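Local structure of catalase (4QOL) at residues A63-V69 and G296-R302; V91-F95 and E310-F316. The protein breaks down hydrogen peroxide to water and oxygen at a heme iron, and also shows peroxidase-like reactivity toward phenolic substrates. One frame throughout, in Å; residues are numbered along the deposited sequence.

Contact 1: A63-V69 and G296-R302; sequences AYGVFEV and GRMTLNR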
loop_
_atom_site.group_PDB
_atom_site.type_symbol
_atom_site.label_atom_id
_atom_site.label_comp_id
_atom_site.label_asym_id
_atom_site.label_seq_id
_atom_site.Cartn_x
_atom_site.Cartn_y
_atom_site.Cartn_z
ATOM N N ALA A 63 11.943 1.227 24.944
ATOM C CA ALA A 63 12.167 2.255 25.964
ATOM C C ALA A 63 13.252 3.210 25.510
ATOM O O ALA A 63 14.117 2.832 24.738
ATOM C CB ALA A 63 12.551 1.612 27.273
ATOM N N TYR A 64 13.196 4.431 26.019
ATOM C CA TYR A 64 14.307 5.408 25.764
ATOM C C TYR A 64 15.274 5.477 26.922
ATOM O O TYR A 64 14.963 5.112 28.048
ATOM C CB TYR A 64 13.688 6.794 25.588
ATOM C CG TYR A 64 12.806 6.925 24.400
ATOM C CD1 TYR A 64 11.458 6.666 24.512
ATOM C CD2 TYR A 64 13.282 7.422 23.201
ATOM C CE1 TYR A 64 10.600 6.828 23.412
ATOM C CE2 TYR A 64 12.448 7.616 22.103
ATOM C CZ TYR A 64 11.095 7.270 22.229
ATOM O OH TYR A 64 10.253 7.483 21.127
ATOM N N GLY A 65 16.474 5.970 26.621
ATOM C CA GLY A 65 17.437 6.153 27.638
ATOM C C GLY A 65 18.622 6.960 27.186
ATOM O O GLY A 65 18.539 7.758 26.262
ATOM N N VAL A 66 19.709 6.785 27.900
ATOM C CA VAL A 66 20.959 7.521 27.656
ATOM C C VAL A 66 22.149 6.572 27.699
ATOM O O VAL A 66 22.201 5.668 28.512
ATOM C CB VAL A 66 21.163 8.676 28.685
ATOM C CG1 VAL A 66 22.474 9.383 28.460
ATOM C CG2 VAL A 66 20.027 9.679 28.569
ATOM N N PHE A 67 23.065 6.754 26.765
ATOM C CA PHE A 67 24.356 6.137 26.808
ATOM C C PHE A 67 25.465 7.134 27.178
ATOM O O PHE A 67 25.524 8.191 26.627
ATOM C CB PHE A 67 24.711 5.524 25.439
ATOM C CG PHE A 67 26.077 4.890 25.435
ATOM C CD1 PHE A 67 26.247 3.612 25.939
ATOM C CD2 PHE A 67 27.166 5.545 24.891
ATOM C CE1 PHE A 67 27.474 3.006 25.959
ATOM C CE2 PHE A 67 28.411 4.931 24.902
ATOM C CZ PHE A 67 28.567 3.683 25.461
ATOM N N GLU A 68 26.269 6.779 28.168
ATOM C CA GLU A 68 27.393 7.616 28.614
ATOM C C GLU A 68 28.719 6.906 28.455
ATOM O O GLU A 68 28.910 5.824 28.987
ATOM C CB GLU A 68 27.213 8.014 30.095
ATOM C CG GLU A 68 28.295 8.988 30.564
ATOM C CD GLU A 68 27.982 9.608 31.899
ATOM O OE1 GLU A 68 26.829 9.514 32.359
ATOM O OE2 GLU A 68 28.894 10.183 32.494
ATOM N N VAL A 69 29.662 7.587 27.826
ATOM C CA VAL A 69 30.992 7.084 27.639
ATOM C C VAL A 69 31.749 7.161 28.960
ATOM O O VAL A 69 31.783 8.234 29.616
ATOM C CB VAL A 69 31.768 7.890 26.584
ATOM C CG1 VAL A 69 33.232 7.441 26.458
ATOM C CG2 VAL A 69 31.056 7.762 25.228
ATOM N N GLY A 296 31.320 2.120 28.153
ATOM C CA GLY A 296 30.389 2.982 28.804
ATOM C C GLY A 296 29.145 2.269 29.220
ATOM O O GLY A 296 29.139 1.026 29.331
ATOM N N ARG A 297 28.156 3.059 29.583
ATOM C CA ARG A 297 26.962 2.488 30.173
ATOM C C ARG A 297 25.694 3.110 29.613
ATOM O O ARG A 297 25.612 4.320 29.403
ATOM C CB ARG A 297 26.930 2.694 31.712
ATOM C CG ARG A 297 25.717 2.081 32.425
ATOM C CD ARG A 297 25.900 2.404 33.903
ATOM N NE ARG A 297 25.065 1.731 34.880
ATOM C CZ ARG A 297 25.327 0.588 35.516
ATOM N NH1 ARG A 297 26.359 -0.183 35.205
ATOM N NH2 ARG A 297 24.456 0.161 36.420
ATOM N N MET A 298 24.747 2.230 29.304
ATOM C CA MET A 298 23.421 2.629 28.808
ATOM C C MET A 298 22.346 2.368 29.886
ATOM O O MET A 298 22.239 1.270 30.446
ATOM C CB MET A 298 23.049 1.830 27.547
ATOM C CG MET A 298 21.621 2.110 27.063
ATOM S SD MET A 298 21.315 1.284 25.476
ATOM C CE MET A 298 21.132 -0.427 25.973
ATOM N N THR A 299 21.567 3.390 30.177
ATOM C CA THR A 299 20.503 3.324 31.161
ATOM C C THR A 299 19.210 3.631 30.443
ATOM O O THR A 299 19.093 4.664 29.767
ATOM C CB THR A 299 20.719 4.346 32.290
ATOM O OG1 THR A 299 22.012 4.097 32.847
ATOM C CG2 THR A 299 19.688 4.240 33.341
ATOM N N LEU A 300 18.233 2.766 30.626
ATOM C CA LEU A 300 16.899 3.014 30.077
ATOM C C LEU A 300 15.960 3.576 31.136
ATOM O O LEU A 300 15.706 2.905 32.161
ATOM C CB LEU A 300 16.328 1.719 29.501
ATOM C CG LEU A 300 17.207 1.082 28.413
ATOM C CD1 LEU A 300 16.496 -0.138 27.862
ATOM C CD2 LEU A 300 17.556 2.082 27.318
ATOM N N ASN A 301 15.442 4.780 30.871
ATOM C CA ASN A 301 14.780 5.555 31.930
ATOM C C ASN A 301 13.422 6.186 31.549
ATOM O O ASN A 301 12.867 6.957 32.316
ATOM C CB ASN A 301 15.723 6.623 32.458
ATOM C CG ASN A 301 16.112 7.652 31.407
ATOM O OD1 ASN A 301 15.550 7.694 30.326
ATOM N ND2 ASN A 301 17.093 8.480 31.728
ATOM N N ARG A 302 12.890 5.863 30.376
ATOM C CA ARG A 302 11.632 6.460 29.935
ATOM C C ARG A 302 10.822 5.494 29.045
ATOM O O ARG A 302 11.303 5.049 28.009
ATOM C CB ARG A 302 11.936 7.773 29.218
ATOM C CG ARG A 302 10.702 8.538 28.813
ATOM C CD ARG A 302 10.993 9.978 28.370
ATOM N NE ARG A 302 12.089 10.077 27.396
ATOM C CZ ARG A 302 11.974 10.206 26.076
ATOM N NH1 ARG A 302 10.821 10.248 25.462
ATOM N NH2 ARG A 302 13.085 10.283 25.343
#
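Arg302 lays its guanidinium flat on one face of the Tyr64 ring: the planes are 16° apart and CZ stands 4.1 Å from the centroid of the Tyr64 ring, a cation-pi stack. The overlap is offset toward the root of the ring, where Arg302 NH2 comes within 3.5 Å of Tyr64 CG, while NH1 sits over the CD1 side. A bend at chi3 (49°) folds the arginine back over its neighbour.

The backbone of the same residues forms a classic beta bulge. Tyr64 O takes two donors, Asn301 N at 2.9 Å in the carbonyl plane and Arg302 N at 3.2 Å from above that plane, and Tyr64 N returns a bond to Arg302 O. One extra residue is thereby accommodated on the 296-302 side. Beyond the bulge the pairing is regular antiparallel, with two-way bonds joining Val66 to Thr299 and Glu68 to Arg297. At the non-hydrogen-bonded pair Gly65-Leu300 the CA atoms of Gly65 and Leu300 are only 4.0 Å apart.

On the opposite sheet face from the stack, Phe67 presents its ring edge to Met298, with Phe67 CD1 4.0 Å from Met298 CB; the same ring reaches across to the backbone of Gly296, on the partner strand.

Strand 60-69 is flanked by 88-96 on its other side, and 293-302 by 258-267, where Asp260 forms a salt bridge with Arg297. Met298 and Leu300 pack on Val93 of strand 88-96, and Leu300 also on Phe95, on the apolar side of the catalase beta-barrel wall; Met298 continues to Phe114 and Val116 of strand 113-120.

Contact 2: V91-F95 and E310-F316; sequences VFVRF and ETEQAAF. With HEM (protoporphyrin IX containing Fe), chain E.
A single water joins Arg94 to Glu312: it accepts from Arg94 NH2 at 3.0 Å and donates to Glu312 OE2 at 2.8 Å, lying at the edge of the guanidinium and in its plane. Lys102 forms a salt bridge to the same carboxylate oxygen. At the other end of the guanidinium, Arg94 NH1 donates to heme propionate oxygen O1D (3.0 Å, 156° at the hydrogen) and to His57 O, so both terminal nitrogens are fixed. Extended from CG to NE, the arginine chain runs alongside this propionate on its way out from the strand; Thr311 brings its methyl CG2 to within 3.9 Å of Arg94 NE, at the guanidinium edge.

Phe316 packs beside the arginine stem. Its CE1 meets Arg94 CB at 3.7 Å, Phe92 O lies at its edge, in the ring plane, near CE2, and its CD1 lies 3.5 Å from the heme carboxylate carbon CGD. The Phe92 side chain crosses that of Phe316 at about a right angle, though the ring planes are nearly parallel; it touches Phe316 CZ through CD2 and Ala314 CB through CE2, the latter at 3.6 Å, while Thr311 OG1 lies in plane at the ring edge.

A buried propionate held by a guanidinium is probably stabilised as the carboxylate, and the Phe316 ring beside it would probably strengthen that attraction, consistent with Arg94 and Phe316 helping to seat this propionate alongside Arg54, Gln344 and Arg347, which also hydrogen-bond to the heme.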
loop_
_atom_site.group_PDB
_atom_site.type_symbol
_atom_site.label_atom_id
_atom_site.label_comp_id
_atom_site.label_asym_id
_atom_site.label_seq_id
_atom_site.Cartn_x
_atom_site.Cartn_y
_atom_site.Cartn_z
ATOM N N VAL A 91 19.280 7.356 23.456
ATOM C CA VAL A 91 19.006 6.102 22.752
ATOM C C VAL A 91 17.512 5.790 22.790
ATOM O O VAL A 91 16.785 6.255 23.651
ATOM C CB VAL A 91 19.766 4.854 23.295
ATOM C CG1 VAL A 91 21.279 5.015 23.145
ATOM C CG2 VAL A 91 19.456 4.549 24.761
ATOM N N PHE A 92 17.097 5.044 21.787
ATOM C CA PHE A 92 15.901 4.232 21.820
ATOM C C PHE A 92 16.253 2.790 21.626
ATOM O O PHE A 92 17.027 2.477 20.720
ATOM C CB PHE A 92 14.870 4.682 20.740
ATOM C CG PHE A 92 13.597 3.880 20.776
ATOM C CD1 PHE A 92 12.687 4.074 21.788
ATOM C CD2 PHE A 92 13.355 2.930 19.814
ATOM C CE1 PHE A 92 11.522 3.266 21.870
ATOM C CE2 PHE A 92 12.197 2.148 19.882
ATOM C CZ PHE A 92 11.281 2.342 20.864
ATOM N N VAL A 93 15.579 1.895 22.379
ATOM C CA VAL A 93 15.914 0.465 22.403
ATOM C C VAL A 93 14.657 -0.340 22.271
ATOM O O VAL A 93 13.670 -0.041 22.923
ATOM C CB VAL A 93 16.650 0.045 23.736
ATOM C CG1 VAL A 93 16.818 -1.470 23.791
ATOM C CG2 VAL A 93 17.971 0.835 23.866
ATOM N N ARG A 94 14.671 -1.309 21.373
ATOM C CA ARG A 94 13.574 -2.287 21.311
ATOM C C ARG A 94 14.121 -3.715 21.567
ATOM O O ARG A 94 15.116 -4.121 20.965
ATOM C CB ARG A 94 12.847 -2.258 19.977
ATOM C CG ARG A 94 11.616 -3.154 19.919
ATOM C CD ARG A 94 10.774 -2.858 18.658
ATOM N NE ARG A 94 9.621 -3.755 18.502
ATOM C CZ ARG A 94 9.666 -5.001 18.033
ATOM N NH1 ARG A 94 10.774 -5.587 17.731
ATOM N NH2 ARG A 94 8.521 -5.678 17.894
ATOM N N PHE A 95 13.447 -4.417 22.480
ATOM C CA PHE A 95 13.718 -5.836 22.816
ATOM C C PHE A 95 12.654 -6.631 22.197
ATOM O O PHE A 95 11.498 -6.125 22.061
ATOM C CB PHE A 95 13.743 -6.048 24.331
ATOM C CG PHE A 95 14.821 -5.236 25.052
ATOM C CD1 PHE A 95 16.165 -5.528 24.953
ATOM C CD2 PHE A 95 14.435 -4.161 25.854
ATOM C CE1 PHE A 95 17.103 -4.797 25.676
ATOM C CE2 PHE A 95 15.370 -3.422 26.567
ATOM C CZ PHE A 95 16.688 -3.722 26.468
ATOM N N GLU A 310 5.699 4.746 18.383
ATOM C CA GLU A 310 7.120 4.734 18.761
ATOM C C GLU A 310 7.704 3.339 18.723
ATOM O O GLU A 310 8.657 3.115 18.015
ATOM C CB GLU A 310 7.275 5.369 20.149
ATOM C CG GLU A 310 6.892 6.848 20.140
ATOM C CD GLU A 310 6.775 7.427 21.503
ATOM O OE1 GLU A 310 7.821 7.523 22.143
ATOM O OE2 GLU A 310 5.629 7.750 21.941
ATOM N N THR A 311 7.108 2.377 19.394
ATOM C CA THR A 311 7.686 1.025 19.401
ATOM C C THR A 311 7.340 0.237 18.121
ATOM O O THR A 311 8.243 -0.304 17.466
ATOM C CB THR A 311 7.317 0.260 20.671
ATOM O OG1 THR A 311 7.732 1.020 21.813
ATOM C CG2 THR A 311 7.917 -1.097 20.715
ATOM N N GLU A 312 6.061 0.226 17.750
ATOM C CA GLU A 312 5.673 -0.568 16.596
ATOM C C GLU A 312 6.305 0.005 15.333
ATOM O O GLU A 312 6.770 -0.756 14.496
ATOM C CB GLU A 312 4.173 -0.732 16.498
ATOM C CG GLU A 312 3.791 -1.671 15.375
ATOM C CD GLU A 312 4.184 -3.134 15.626
ATOM O OE1 GLU A 312 4.295 -3.868 14.643
ATOM O OE2 GLU A 312 4.337 -3.529 16.809
ATOM N N GLN A 313 6.381 1.334 15.216
ATOM C CA GLN A 313 6.892 1.952 13.986
ATOM C C GLN A 313 8.457 2.183 14.006
ATOM O O GLN A 313 8.949 2.664 13.046
ATOM C CB GLN A 313 6.257 3.327 13.753
ATOM C CG GLN A 313 4.822 3.277 13.237
ATOM C CD GLN A 313 4.289 4.606 12.797
ATOM O OE1 GLN A 313 3.698 4.714 11.703
ATOM N NE2 GLN A 313 4.472 5.600 13.608
ATOM N N ALA A 314 9.153 1.856 15.089
ATOM C CA ALA A 314 10.577 1.908 15.127
ATOM C C ALA A 314 11.226 1.072 14.070
ATOM O O ALA A 314 10.891 -0.109 13.844
ATOM C CB ALA A 314 11.112 1.587 16.495
ATOM N N ALA A 315 12.214 1.639 13.424
ATOM C CA ALA A 315 12.933 1.031 12.343
ATOM C C ALA A 315 14.438 1.123 12.698
ATOM O O ALA A 315 14.987 2.220 12.772
ATOM C CB ALA A 315 12.681 1.791 11.015
ATOM N N PHE A 316 15.091 -0.033 12.823
ATOM C CA PHE A 316 16.521 -0.132 13.018
ATOM C C PHE A 316 17.128 -0.784 11.806
ATOM O O PHE A 316 16.534 -1.720 11.245
ATOM C CB PHE A 316 16.852 -1.010 14.220
ATOM C CG PHE A 316 16.211 -0.593 15.517
ATOM C CD1 PHE A 316 14.934 -0.984 15.827
ATOM C CD2 PHE A 316 16.887 0.151 16.441
ATOM C CE1 PHE A 316 14.368 -0.636 17.044
ATOM C CE2 PHE A 316 16.322 0.536 17.645
ATOM C CZ PHE A 316 15.044 0.107 17.945
HETATM C CHA HEM E . 14.355 -7.596 12.753
HETATM C CHB HEM E . 16.150 -9.501 8.670
HETATM C CHC HEM E . 19.856 -11.500 11.330
HETATM C CHD HEM E . 18.329 -8.940 15.151
HETATM C C1A HEM E . 14.510 -7.976 11.429
HETATM C C2A HEM E . 13.602 -7.671 10.365
HETATM C C3A HEM E . 14.111 -8.205 9.221
HETATM C C4A HEM E . 15.323 -8.829 9.568
HETATM C CMA HEM E . 13.651 -8.139 7.793
HETATM C CAA HEM E . 12.356 -6.862 10.524
HETATM C CBA HEM E . 12.825 -5.411 10.765
HETATM C CGA HEM E . 11.696 -4.450 10.759
HETATM O O1A HEM E . 11.907 -3.298 11.190
HETATM O O2A HEM E . 10.593 -4.741 10.241
HETATM C C1B HEM E . 17.302 -10.218 9.101
HETATM C C2B HEM E . 18.115 -10.961 8.189
HETATM C C3B HEM E . 19.133 -11.537 8.904
HETATM C C4B HEM E . 18.983 -11.094 10.298
HETATM C CMB HEM E . 17.864 -11.062 6.706
HETATM C CAB HEM E . 20.249 -12.363 8.440
HETATM C CBB HEM E . 20.530 -12.404 7.135
HETATM C C1C HEM E . 19.758 -10.960 12.613
HETATM C C2C HEM E . 20.781 -10.993 13.532
HETATM C C3C HEM E . 20.341 -10.295 14.614
HETATM C C4C HEM E . 19.064 -9.755 14.333
HETATM C CMC HEM E . 22.068 -11.769 13.352
HETATM C CAC HEM E . 21.113 -9.978 15.768
HETATM C CBC HEM E . 22.426 -9.920 15.623
HETATM C C1D HEM E . 17.106 -8.381 14.751
HETATM C C2D HEM E . 16.298 -7.584 15.675
HETATM C C3D HEM E . 15.176 -7.224 15.044
HETATM C C4D HEM E . 15.310 -7.799 13.710
HETATM C CMD HEM E . 16.720 -7.293 17.084
HETATM C CAD HEM E . 14.041 -6.382 15.571
HETATM C CBD HEM E . 14.497 -4.912 15.436
HETATM C CGD HEM E . 13.355 -4.120 16.003
HETATM O O1D HEM E . 13.315 -3.997 17.222
HETATM O O2D HEM E . 12.475 -3.600 15.267
HETATM N NA HEM E . 15.606 -8.677 10.920
HETATM N NB HEM E . 17.871 -10.340 10.314
HETATM N NC HEM E . 18.745 -10.146 13.068
HETATM N ND HEM E . 16.490 -8.492 13.579
HETATM FE FE HEM E . 17.157 -9.382 12.015
HETATM O O HOH W 1 6.457 -3.716 18.679
#

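In the fold
The centres of contacts 1 and 2 lie 14 Å apart, and their segments alternate along the chain: 63-69, 91-95, 296-302, then 310-316. Strands 60-69 and 88-96 follow one another and are neighbours in the same antiparallel sheet, joined here by Val93 N to Ala63 O at 2.9 Å. Strand 293-302 likewise runs on to helix 307-312, so the chain leaves the barrel wall at contact 1 and soon reaches the heme side in contact 2. A probable hydrogen bond of 2.6 Å between Tyr64 OH and Glu310 OE1, with Tyr64 packing on Phe92, ties the two together, linking strand 60-69 to helix 307-312, while strand 88-96 carries the propionate-binding Arg94.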